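Local coordinates for MetRS related protein (Pyrococcus horikoshii, PDB 2CWP), which probably binds tRNA through an OB-fold domain related to the one carried by methionyl-tRNA synthetases, at residues 26-29 / 33-36; 35-40 / 46-51; 87-92 / 97-102. All blocks are in the same frame, centred on the assembly; numbering follows the deposited sequence.

Contact 1: residues 26-29 / 33-36; sequences EKIK and KLIK
E26 and K36 form an antiparallel hydrogen-bonded pair, joined twice through the backbone. K36 N donates to E26 O over 2.9 Å, and E26 N returns a bond to K36 O within the carbonyl plane. K27 and I35 come next as a non-hydrogen-bonded pair, and the third bond runs from I28 N to L34 O at 3.0 Å, its donor standing above the carbonyl plane. L34 O also takes a CA-H...O contact from K27 CA at 3.4 Å.

The apolar contacts centre on I28. Its CG1 lies opposite the carbonyl carbon (chi1 -69°), which directs that branch toward segment 33-36: I28 CD1 rests 3.9 Å from L34 CB, while I28 CG1 packs across K36 CB at 4.0 Å. V49 and V80 also touch I28, so a branched hydrocarbon suits this buried place.

The charged side chains lie on the outside, where long polar chains can reach solvent. E26 OE2 and K36 NZ stay 5.4 Å apart, too far for contact, and would probably attract each other only weakly, whereas K27 NZ bonds to K32 O in the connecting turn. Such pairing is that of a beta hairpin at its loop end, here strands 17-27 and 35-40, the first hairpin of the OB-fold barrel.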
ATOM      1  N   GLU A  26      11.283  -2.747   4.636  1.00 27.74           N
ATOM      2  CA  GLU A  26      12.704  -2.783   4.304  1.00 31.86           C
ATOM      3  C   GLU A  26      12.921  -2.874   2.808  1.00 31.16           C
ATOM      4  O   GLU A  26      12.178  -3.553   2.101  1.00 31.12           O
ATOM      5  CB  GLU A  26      13.402  -3.964   4.995  1.00 34.35           C
ATOM      6  CG  GLU A  26      12.685  -5.298   4.834  1.00 44.80           C
ATOM      7  CD  GLU A  26      13.563  -6.488   5.205  1.00 49.24           C
ATOM      8  OE1 GLU A  26      14.293  -6.393   6.221  1.00 46.20           O
ATOM      9  OE2 GLU A  26      13.514  -7.515   4.483  1.00 44.80           O
ATOM     10  N   LYS A  27      13.951  -2.187   2.327  1.00 33.55           N
ATOM     11  CA  LYS A  27      14.250  -2.191   0.907  1.00 37.43           C
ATOM     12  C   LYS A  27      14.470  -3.626   0.458  1.00 35.90           C
ATOM     13  O   LYS A  27      14.960  -4.448   1.227  1.00 34.85           O
ATOM     14  CB  LYS A  27      15.509  -1.361   0.616  1.00 39.19           C
ATOM     15  CG  LYS A  27      15.437   0.098   1.050  1.00 32.09           C
ATOM     16  CD  LYS A  27      16.537   0.930   0.378  1.00 38.67           C
ATOM     17  CE  LYS A  27      16.407   0.861  -1.147  1.00 40.10           C
ATOM     18  NZ  LYS A  27      17.190   1.888  -1.870  1.00 37.50           N
ATOM     19  N   ILE A  28      14.079  -3.929  -0.775  1.00 38.36           N
ATOM     20  CA  ILE A  28      14.274  -5.267  -1.328  1.00 39.10           C
ATOM     21  C   ILE A  28      15.683  -5.272  -1.920  1.00 38.90           C
ATOM     22  O   ILE A  28      16.073  -4.338  -2.622  1.00 29.76           O
ATOM     23  CB  ILE A  28      13.233  -5.592  -2.437  1.00 39.70           C
ATOM     24  CG1 ILE A  28      11.840  -5.729  -1.817  1.00 33.62           C
ATOM     25  CG2 ILE A  28      13.622  -6.875  -3.171  1.00 36.41           C
ATOM     26  CD1 ILE A  28      10.770  -6.180  -2.796  1.00 36.87           C
ATOM     27  N   LYS A  29      16.441  -6.324  -1.617  1.00 46.63           N
ATOM     28  CA  LYS A  29      17.826  -6.469  -2.073  1.00 45.75           C
ATOM     29  C   LYS A  29      17.993  -6.335  -3.584  1.00 42.83           C
ATOM     30  O   LYS A  29      17.211  -6.890  -4.357  1.00 42.77           O
ATOM     31  CB  LYS A  29      18.371  -7.827  -1.632  1.00 47.56           C
ATOM     32  CG  LYS A  29      19.826  -7.808  -1.218  1.00 57.72           C
ATOM     33  CD  LYS A  29      20.380  -9.224  -1.092  1.00 58.71           C
ATOM     34  CE  LYS A  29      20.571  -9.867  -2.463  1.00 59.66           C
ATOM     35  NZ  LYS A  29      21.191 -11.218  -2.387  1.00 61.36           N
ATOM     36  N   LYS A  33      14.289   1.134  -5.866  1.00 39.62           N
ATOM     37  CA  LYS A  33      12.974   1.689  -5.554  1.00 39.23           C
ATOM     38  C   LYS A  33      12.035   0.789  -4.756  1.00 36.14           C
ATOM     39  O   LYS A  33      11.069   1.276  -4.174  1.00 35.71           O
ATOM     40  CB  LYS A  33      12.253   2.062  -6.846  1.00 36.58           C
ATOM     41  CG  LYS A  33      12.945   3.083  -7.709  1.00 43.55           C
ATOM     42  CD  LYS A  33      12.062   3.405  -8.890  1.00 43.61           C
ATOM     43  CE  LYS A  33      12.402   4.759  -9.484  1.00 53.37           C
ATOM     44  NZ  LYS A  33      11.391   5.144 -10.514  1.00 51.53           N
ATOM     45  N   LEU A  34      12.308  -0.512  -4.722  1.00 32.48           N
ATOM     46  CA  LEU A  34      11.404  -1.426  -4.041  1.00 28.15           C
ATOM     47  C   LEU A  34      11.523  -1.535  -2.538  1.00 28.86           C
ATOM     48  O   LEU A  34      12.615  -1.576  -1.990  1.00 35.25           O
ATOM     49  CB  LEU A  34      11.507  -2.832  -4.647  1.00 28.84           C
ATOM     50  CG  LEU A  34      11.160  -3.017  -6.127  1.00 33.62           C
ATOM     51  CD1 LEU A  34      10.966  -4.510  -6.390  1.00 39.43           C
ATOM     52  CD2 LEU A  34       9.897  -2.274  -6.488  1.00 32.08           C
ATOM     53  N   ILE A  35      10.370  -1.580  -1.879  1.00 30.74           N
ATOM     54  CA  ILE A  35      10.306  -1.738  -0.431  1.00 24.64           C
ATOM     55  C   ILE A  35       9.278  -2.822  -0.109  1.00 28.87           C
ATOM     56  O   ILE A  35       8.151  -2.807  -0.630  1.00 23.87           O
ATOM     57  CB  ILE A  35       9.865  -0.440   0.289  1.00 26.78           C
ATOM     58  CG1 ILE A  35      10.852   0.689   0.007  1.00 26.63           C
ATOM     59  CG2 ILE A  35       9.764  -0.691   1.784  1.00 25.56           C
ATOM     60  CD1 ILE A  35      10.521   1.961   0.717  1.00 25.59           C
ATOM     61  N   LYS A  36       9.671  -3.765   0.739  1.00 30.51           N
ATOM     62  CA  LYS A  36       8.771  -4.834   1.148  1.00 33.19           C
ATOM     63  C   LYS A  36       8.125  -4.416   2.456  1.00 34.57           C
ATOM     64  O   LYS A  36       8.812  -3.971   3.378  1.00 31.18           O
ATOM     65  CB  LYS A  36       9.527  -6.146   1.363  1.00 37.59           C
ATOM     66  CG  LYS A  36       8.610  -7.347   1.590  1.00 39.67           C
ATOM     67  CD  LYS A  36       9.398  -8.654   1.638  1.00 46.54           C
ATOM     68  CE  LYS A  36       9.757  -9.051   3.060  1.00 49.09           C
ATOM     69  NZ  LYS A  36       8.558  -9.493   3.820  1.00 51.40           N
TER

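Contact 2: residues 35-40 / 46-51; sequences IKLIVD and RTIVTG
The second hairpin of the OB-fold meander pairs I35 with T50, L37 with I48 and V39 with R46, each couple exchanging two backbone hydrogen bonds. The strands run antiparallel with 150° between their directions, the usual twist of a beta sheet. V39 N to R46 O, at 2.8 Å, is almost straight at the hydrogen, with an angle of 177°. L37 N to I48 O is shorter, 2.7 Å, but its donor is tilted from the carbonyl plane.

L37, V39, I48 and T50 share one face with I35. L37 tucks CG beside its backbone N (chi1 -52°), which lays the leucine along the neighbouring strand: L37 CB passes 3.2 Å from I48 O, and L37 CD1 comes 4.1 Å from T50 CG2. T50 CG2 also meets I35 CB at 3.8 Å, so T50 serves this face with its carbon branch. F68 of strand 65-69 touches L37, V39 and I48, and these aliphatic residues suit a barrel interior. R46 starts on the same face, but its long chain leads away, and NH1 makes a weak hydrogen bond to V70 O.

The other face carries K36, I38, T47 and V49. Here the methylenes of K36 do the packing, K36 CG lying 3.7 Å from T47 CG2; the bends later in the chain bring K36 NZ back to within 3.9 Å of T47 CG2. V80 lies against K36 and V49, and T47 N, turned from strand 35-40, bonds to Q83 OE1. Strand 35-40 meanwhile pairs along its other edge with strand 17-27, as the central strand of the three-stranded antiparallel meander that builds one side of an OB barrel.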
ATOM      1  N   ILE A  35      10.370  -1.580  -1.879  1.00 30.74           N
ATOM      2  CA  ILE A  35      10.306  -1.738  -0.431  1.00 24.64           C
ATOM      3  C   ILE A  35       9.278  -2.822  -0.109  1.00 28.87           C
ATOM      4  O   ILE A  35       8.151  -2.807  -0.630  1.00 23.87           O
ATOM      5  CB  ILE A  35       9.865  -0.440   0.289  1.00 26.78           C
ATOM      6  CG1 ILE A  35      10.852   0.689   0.007  1.00 26.63           C
ATOM      7  CG2 ILE A  35       9.764  -0.691   1.784  1.00 25.56           C
ATOM      8  CD1 ILE A  35      10.521   1.961   0.717  1.00 25.59           C
ATOM      9  N   LYS A  36       9.671  -3.765   0.739  1.00 30.51           N
ATOM     10  CA  LYS A  36       8.771  -4.834   1.148  1.00 33.19           C
ATOM     11  C   LYS A  36       8.125  -4.416   2.456  1.00 34.57           C
ATOM     12  O   LYS A  36       8.812  -3.971   3.378  1.00 31.18           O
ATOM     13  CB  LYS A  36       9.527  -6.146   1.363  1.00 37.59           C
ATOM     14  CG  LYS A  36       8.610  -7.347   1.590  1.00 39.67           C
ATOM     15  CD  LYS A  36       9.398  -8.654   1.638  1.00 46.54           C
ATOM     16  CE  LYS A  36       9.757  -9.051   3.060  1.00 49.09           C
ATOM     17  NZ  LYS A  36       8.558  -9.493   3.820  1.00 51.40           N
ATOM     18  N   LEU A  37       6.805  -4.539   2.526  1.00 30.51           N
ATOM     19  CA  LEU A  37       6.081  -4.172   3.728  1.00 33.18           C
ATOM     20  C   LEU A  37       5.351  -5.373   4.302  1.00 31.17           C
ATOM     21  O   LEU A  37       4.854  -6.221   3.564  1.00 37.74           O
ATOM     22  CB  LEU A  37       5.035  -3.098   3.415  1.00 34.97           C
ATOM     23  CG  LEU A  37       5.448  -1.826   2.674  1.00 40.31           C
ATOM     24  CD1 LEU A  37       4.197  -1.137   2.102  1.00 26.85           C
ATOM     25  CD2 LEU A  37       6.212  -0.916   3.620  1.00 32.00           C
ATOM     26  N   ILE A  38       5.291  -5.445   5.623  1.00 30.55           N
ATOM     27  CA  ILE A  38       4.550  -6.507   6.283  1.00 30.41           C
ATOM     28  C   ILE A  38       3.448  -5.681   6.926  1.00 28.82           C
ATOM     29  O   ILE A  38       3.694  -4.896   7.856  1.00 29.07           O
ATOM     30  CB  ILE A  38       5.379  -7.219   7.356  1.00 35.43           C
ATOM     31  CG1 ILE A  38       6.581  -7.900   6.700  1.00 38.16           C
ATOM     32  CG2 ILE A  38       4.502  -8.231   8.096  1.00 31.78           C
ATOM     33  CD1 ILE A  38       7.542  -8.538   7.684  1.00 47.56           C
ATOM     34  N   VAL A  39       2.236  -5.850   6.417  1.00 25.73           N
ATOM     35  CA  VAL A  39       1.100  -5.061   6.876  1.00 21.35           C
ATOM     36  C   VAL A  39       0.053  -5.846   7.637  1.00 21.49           C
ATOM     37  O   VAL A  39      -0.407  -6.899   7.184  1.00 25.96           O
ATOM     38  CB  VAL A  39       0.459  -4.383   5.661  1.00 23.37           C
ATOM     39  CG1 VAL A  39      -0.620  -3.401   6.088  1.00 22.39           C
ATOM     40  CG2 VAL A  39       1.558  -3.711   4.850  1.00 22.58           C
ATOM     41  N   ASP A  40      -0.322  -5.310   8.793  1.00 20.84           N
ATOM     42  CA  ASP A  40      -1.320  -5.909   9.667  1.00 25.09           C
ATOM     43  C   ASP A  40      -2.686  -5.279   9.393  1.00 25.08           C
ATOM     44  O   ASP A  40      -2.866  -4.091   9.643  1.00 27.17           O
ATOM     45  CB  ASP A  40      -0.921  -5.652  11.129  1.00 36.70           C
ATOM     46  CG  ASP A  40      -1.914  -6.235  12.132  1.00 37.83           C
ATOM     47  OD1 ASP A  40      -3.108  -5.881  12.102  1.00 47.50           O
ATOM     48  OD2 ASP A  40      -1.494  -7.053  12.967  1.00 53.78           O
ATOM     49  N   ARG A  46      -0.293  -9.193   5.646  1.00 35.01           N
ATOM     50  CA  ARG A  46       0.009  -9.362   4.232  1.00 31.58           C
ATOM     51  C   ARG A  46       1.342  -8.733   3.864  1.00 30.10           C
ATOM     52  O   ARG A  46       1.807  -7.796   4.513  1.00 33.72           O
ATOM     53  CB  ARG A  46      -1.102  -8.751   3.386  1.00 33.80           C
ATOM     54  CG  ARG A  46      -2.467  -9.025   3.950  1.00 42.89           C
ATOM     55  CD  ARG A  46      -3.554  -8.778   2.937  1.00 52.43           C
ATOM     56  NE  ARG A  46      -3.435  -9.683   1.803  1.00 58.14           N
ATOM     57  CZ  ARG A  46      -4.381  -9.837   0.889  1.00 60.54           C
ATOM     58  NH1 ARG A  46      -5.507  -9.144   0.994  1.00 62.88           N
ATOM     59  NH2 ARG A  46      -4.202 -10.676  -0.124  1.00 62.34           N
ATOM     60  N   THR A  47       1.956  -9.269   2.822  1.00 27.82           N
ATOM     61  CA  THR A  47       3.227  -8.765   2.342  1.00 31.50           C
ATOM     62  C   THR A  47       2.911  -7.920   1.138  1.00 31.49           C
ATOM     63  O   THR A  47       2.302  -8.393   0.175  1.00 28.46           O
ATOM     64  CB  THR A  47       4.169  -9.913   1.941  1.00 36.35           C
ATOM     65  OG1 THR A  47       4.461 -10.696   3.106  1.00 36.43           O
ATOM     66  CG2 THR A  47       5.475  -9.372   1.354  1.00 31.51           C
ATOM     67  N   ILE A  48       3.317  -6.658   1.198  1.00 32.44           N
ATOM     68  CA  ILE A  48       3.047  -5.737   0.113  1.00 30.86           C
ATOM     69  C   ILE A  48       4.283  -4.982  -0.336  1.00 33.71           C
ATOM     70  O   ILE A  48       4.993  -4.386   0.473  1.00 34.73           O
ATOM     71  CB  ILE A  48       1.950  -4.726   0.530  1.00 32.78           C
ATOM     72  CG1 ILE A  48       0.614  -5.469   0.668  1.00 35.50           C
ATOM     73  CG2 ILE A  48       1.866  -3.579  -0.484  1.00 32.22           C
ATOM     74  CD1 ILE A  48      -0.527  -4.630   1.198  1.00 20.97           C
ATOM     75  N   VAL A  49       4.524  -5.008  -1.641  1.00 31.20           N
ATOM     76  CA  VAL A  49       5.658  -4.317  -2.224  1.00 30.51           C
ATOM     77  C   VAL A  49       5.231  -2.968  -2.825  1.00 28.48           C
ATOM     78  O   VAL A  49       4.183  -2.864  -3.465  1.00 26.99           O
ATOM     79  CB  VAL A  49       6.310  -5.192  -3.326  1.00 32.11           C
ATOM     80  CG1 VAL A  49       7.494  -4.463  -3.948  1.00 27.43           C
ATOM     81  CG2 VAL A  49       6.751  -6.530  -2.732  1.00 27.45           C
ATOM     82  N   THR A  50       6.042  -1.940  -2.591  1.00 28.86           N
ATOM     83  CA  THR A  50       5.802  -0.600  -3.133  1.00 27.81           C
ATOM     84  C   THR A  50       7.151  -0.131  -3.691  1.00 27.29           C
ATOM     85  O   THR A  50       8.194  -0.442  -3.124  1.00 32.91           O
ATOM     86  CB  THR A  50       5.309   0.386  -2.034  1.00 28.13           C
ATOM     87  OG1 THR A  50       5.067   1.672  -2.613  1.00 24.63           O
ATOM     88  CG2 THR A  50       6.349   0.522  -0.932  1.00 24.89           C
ATOM     89  N   GLY A  51       7.145   0.604  -4.800  1.00 25.83           N
ATOM     90  CA  GLY A  51       8.404   1.042  -5.383  1.00 25.63           C
ATOM     91  C   GLY A  51       8.658   2.535  -5.289  1.00 27.95           C
ATOM     92  O   GLY A  51       8.873   3.196  -6.297  1.00 33.43           O
TER

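Contact 3: residues 87-92 / 97-102; sequences ILAETE and YLIPVP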
ATOM      1  N   ILE A  87      -1.662   2.651  -1.453  1.00 16.92           N
ATOM      2  CA  ILE A  87      -2.238   3.805  -2.151  1.00 20.00           C
ATOM      3  C   ILE A  87      -1.547   5.105  -1.692  1.00 22.54           C
ATOM      4  O   ILE A  87      -1.358   5.329  -0.497  1.00 21.29           O
ATOM      5  CB  ILE A  87      -3.751   3.948  -1.861  1.00 16.55           C
ATOM      6  CG1 ILE A  87      -4.505   2.721  -2.383  1.00 19.86           C
ATOM      7  CG2 ILE A  87      -4.284   5.240  -2.495  1.00 14.87           C
ATOM      8  CD1 ILE A  87      -4.282   2.437  -3.867  1.00 17.78           C
ATOM      9  N   LEU A  88      -1.175   5.947  -2.648  1.00 21.90           N
ATOM     10  CA  LEU A  88      -0.535   7.221  -2.354  1.00 19.60           C
ATOM     11  C   LEU A  88      -0.922   8.277  -3.368  1.00 22.79           C
ATOM     12  O   LEU A  88      -1.631   7.978  -4.338  1.00 19.45           O
ATOM     13  CB  LEU A  88       0.983   7.067  -2.338  1.00 30.39           C
ATOM     14  CG  LEU A  88       1.655   6.213  -3.409  1.00 28.26           C
ATOM     15  CD1 LEU A  88       1.596   6.877  -4.771  1.00 33.51           C
ATOM     16  CD2 LEU A  88       3.091   5.999  -2.973  1.00 37.76           C
ATOM     17  N   ALA A  89      -0.482   9.515  -3.129  1.00 14.97           N
ATOM     18  CA  ALA A  89      -0.758  10.619  -4.045  1.00 17.91           C
ATOM     19  C   ALA A  89       0.476  10.800  -4.913  1.00 22.15           C
ATOM     20  O   ALA A  89       1.590  10.541  -4.470  1.00 20.89           O
ATOM     21  CB  ALA A  89      -1.037  11.909  -3.273  1.00 15.22           C
ATOM     22  N   GLU A  90       0.278  11.236  -6.152  1.00 23.83           N
ATOM     23  CA  GLU A  90       1.395  11.453  -7.056  1.00 25.61           C
ATOM     24  C   GLU A  90       1.048  12.543  -8.047  1.00 26.34           C
ATOM     25  O   GLU A  90       0.041  12.446  -8.738  1.00 27.13           O
ATOM     26  CB  GLU A  90       1.735  10.169  -7.821  1.00 25.37           C
ATOM     27  CG  GLU A  90       2.908  10.342  -8.777  1.00 34.83           C
ATOM     28  CD  GLU A  90       3.230   9.082  -9.586  1.00 36.90           C
ATOM     29  OE1 GLU A  90       4.102   9.164 -10.477  1.00 42.00           O
ATOM     30  OE2 GLU A  90       2.623   8.024  -9.334  1.00 36.84           O
ATOM     31  N   THR A  91       1.863  13.591  -8.098  1.00 26.79           N
ATOM     32  CA  THR A  91       1.618  14.672  -9.040  1.00 27.41           C
ATOM     33  C   THR A  91       2.195  14.312 -10.403  1.00 29.70           C
ATOM     34  O   THR A  91       3.040  13.424 -10.535  1.00 28.85           O
ATOM     35  CB  THR A  91       2.234  16.009  -8.565  1.00 31.40           C
ATOM     36  OG1 THR A  91       3.577  15.790  -8.114  1.00 34.87           O
ATOM     37  CG2 THR A  91       1.404  16.608  -7.449  1.00 28.42           C
ATOM     38  N   GLU A  92       1.708  15.016 -11.413  1.00 36.49           N
ATOM     39  CA  GLU A  92       2.092  14.820 -12.802  1.00 42.12           C
ATOM     40  C   GLU A  92       3.598  14.842 -13.023  1.00 38.48           C
ATOM     41  O   GLU A  92       4.090  14.217 -13.955  1.00 41.89           O
ATOM     42  CB  GLU A  92       1.413  15.890 -13.663  1.00 50.64           C
ATOM     43  CG  GLU A  92       0.002  16.270 -13.176  1.00 55.30           C
ATOM     44  CD  GLU A  92       0.005  16.886 -11.764  1.00 58.62           C
ATOM     45  OE1 GLU A  92       0.803  17.824 -11.528  1.00 64.69           O
ATOM     46  OE2 GLU A  92      -0.783  16.438 -10.896  1.00 48.64           O
ATOM     47  N   TYR A  97       3.717  11.239  -2.682  1.00 30.99           N
ATOM     48  CA  TYR A  97       3.454  11.683  -1.305  1.00 26.78           C
ATOM     49  C   TYR A  97       2.670  10.618  -0.526  1.00 28.06           C
ATOM     50  O   TYR A  97       1.684  10.069  -1.026  1.00 25.30           O
ATOM     51  CB  TYR A  97       2.598  12.951  -1.265  1.00 26.20           C
ATOM     52  CG  TYR A  97       3.124  14.161  -1.992  1.00 29.64           C
ATOM     53  CD1 TYR A  97       2.908  14.329  -3.360  1.00 24.51           C
ATOM     54  CD2 TYR A  97       3.783  15.174  -1.299  1.00 26.40           C
ATOM     55  CE1 TYR A  97       3.322  15.485  -4.020  1.00 27.56           C
ATOM     56  CE2 TYR A  97       4.210  16.340  -1.957  1.00 29.57           C
ATOM     57  CZ  TYR A  97       3.972  16.481  -3.311  1.00 24.43           C
ATOM     58  OH  TYR A  97       4.392  17.617  -3.954  1.00 36.98           O
ATOM     59  N   LEU A  98       3.076  10.335   0.703  1.00 19.16           N
ATOM     60  CA  LEU A  98       2.329   9.358   1.483  1.00 23.63           C
ATOM     61  C   LEU A  98       1.005   9.978   1.911  1.00 20.89           C
ATOM     62  O   LEU A  98       0.887  11.197   2.042  1.00 18.29           O
ATOM     63  CB  LEU A  98       3.093   8.944   2.746  1.00 21.92           C
ATOM     64  CG  LEU A  98       4.361   8.119   2.540  1.00 27.20           C
ATOM     65  CD1 LEU A  98       4.936   7.749   3.897  1.00 19.83           C
ATOM     66  CD2 LEU A  98       4.035   6.868   1.721  1.00 19.94           C
ATOM     67  N   ILE A  99       0.009   9.122   2.101  1.00 19.50           N
ATOM     68  CA  ILE A  99      -1.299   9.548   2.582  1.00 16.19           C
ATOM     69  C   ILE A  99      -1.543   8.676   3.809  1.00 21.25           C
ATOM     70  O   ILE A  99      -2.125   7.582   3.719  1.00 15.72           O
ATOM     71  CB  ILE A  99      -2.443   9.282   1.555  1.00 18.97           C
ATOM     72  CG1 ILE A  99      -2.212  10.089   0.271  1.00 17.76           C
ATOM     73  CG2 ILE A  99      -3.802   9.667   2.177  1.00 18.62           C
ATOM     74  CD1 ILE A  99      -3.225   9.770  -0.836  1.00 18.10           C
ATOM     75  N   PRO A 100      -1.057   9.121   4.974  1.00 18.04           N
ATOM     76  CA  PRO A 100      -1.305   8.282   6.151  1.00 18.31           C
ATOM     77  C   PRO A 100      -2.775   8.374   6.589  1.00 17.94           C
ATOM     78  O   PRO A 100      -3.442   9.375   6.350  1.00 17.97           O
ATOM     79  CB  PRO A 100      -0.350   8.862   7.204  1.00 15.34           C
ATOM     80  CG  PRO A 100      -0.281  10.343   6.825  1.00 19.59           C
ATOM     81  CD  PRO A 100      -0.171  10.258   5.293  1.00 21.54           C
ATOM     82  N   VAL A 101      -3.266   7.308   7.213  1.00 18.05           N
ATOM     83  CA  VAL A 101      -4.627   7.257   7.740  1.00 17.29           C
ATOM     84  C   VAL A 101      -4.508   7.742   9.204  1.00 18.80           C
ATOM     85  O   VAL A 101      -3.510   7.453   9.862  1.00 22.70           O
ATOM     86  CB  VAL A 101      -5.134   5.789   7.698  1.00 19.14           C
ATOM     87  CG1 VAL A 101      -6.452   5.640   8.419  1.00 16.27           C
ATOM     88  CG2 VAL A 101      -5.240   5.333   6.236  1.00 13.87           C
ATOM     89  N   PRO A 102      -5.494   8.502   9.725  1.00 21.98           N
ATOM     90  CA  PRO A 102      -5.372   8.955  11.128  1.00 26.67           C
ATOM     91  C   PRO A 102      -5.129   7.757  12.069  1.00 22.84           C
ATOM     92  O   PRO A 102      -5.615   6.651  11.822  1.00 25.49           O
ATOM     93  CB  PRO A 102      -6.716   9.627  11.398  1.00 22.69           C
ATOM     94  CG  PRO A 102      -7.129  10.109  10.054  1.00 21.10           C
ATOM     95  CD  PRO A 102      -6.760   8.964   9.142  1.00 18.78           C
TER
HETATM   96  O   HOH W   1       0.392   6.328   1.225  1.00 17.76           O
HETATM   97  O   HOH W   2      -2.620   5.588   2.075  1.00 25.04           O
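A89 and Y97 pair across a small antiparallel hairpin, strands 89-90 and 96-97, set beside the main OB barrel. Y97 N donates to A89 O over 2.9 Å, and A89 N donates back to Y97 O.

I99, two residues beyond Y97, lays its side chain against A89. From CB, which points toward 87-92, I99 CG1 runs on the side of the backbone N, away from the carbonyl carbon (chi1 -63°), to 3.9 Å from A89 N. At the tip, I99 CD1 lies 3.6 Å from A89 N, 3.7 Å from L88 C in the same peptide and 3.9 Å from A89 CB. The small methyl of A89 is consistent with this close approach to the backbone. An alanine in place of I99 keeps only CB, and losing CG1 and CD1 would probably leave the A89 methyl and the adjoining peptide without this apolar cover.

The Y97 ring brings A89 O near its edge, and Y97 CE1 meets T91 CG2 obliquely at 4.1 Å; T91 OG1 bonds to D93 OD1 in the turn. Beyond the pair, water takes over from direct bonds. One water donates to I87 O and accepts from I99 N; a second donates both to I87 O and, at 2.6 Å, to I99 O.

Overall arrangement
Contacts 1 and 2 are successive hairpins of one sheet, sharing I35 and K36 on strand 35-40, with centres about 9 Å apart. They also touch directly: I28 CD1 packs 3.9 Å from V49 CG1, and L34 CD2 lies 3.8 Å from G51 CA, so the loop end of the first hairpin leans on the end of strand 45-50. Contact 3 comes later in the chain and touches neither. Its centre is about 18 Å from that of contact 1 and 16 Å from that of contact 2, although its nearest atoms come within about 5 Å of the latter. All three belong to the putative tRNA-binding domain, whose RNA site these contacts do not by themselves locate.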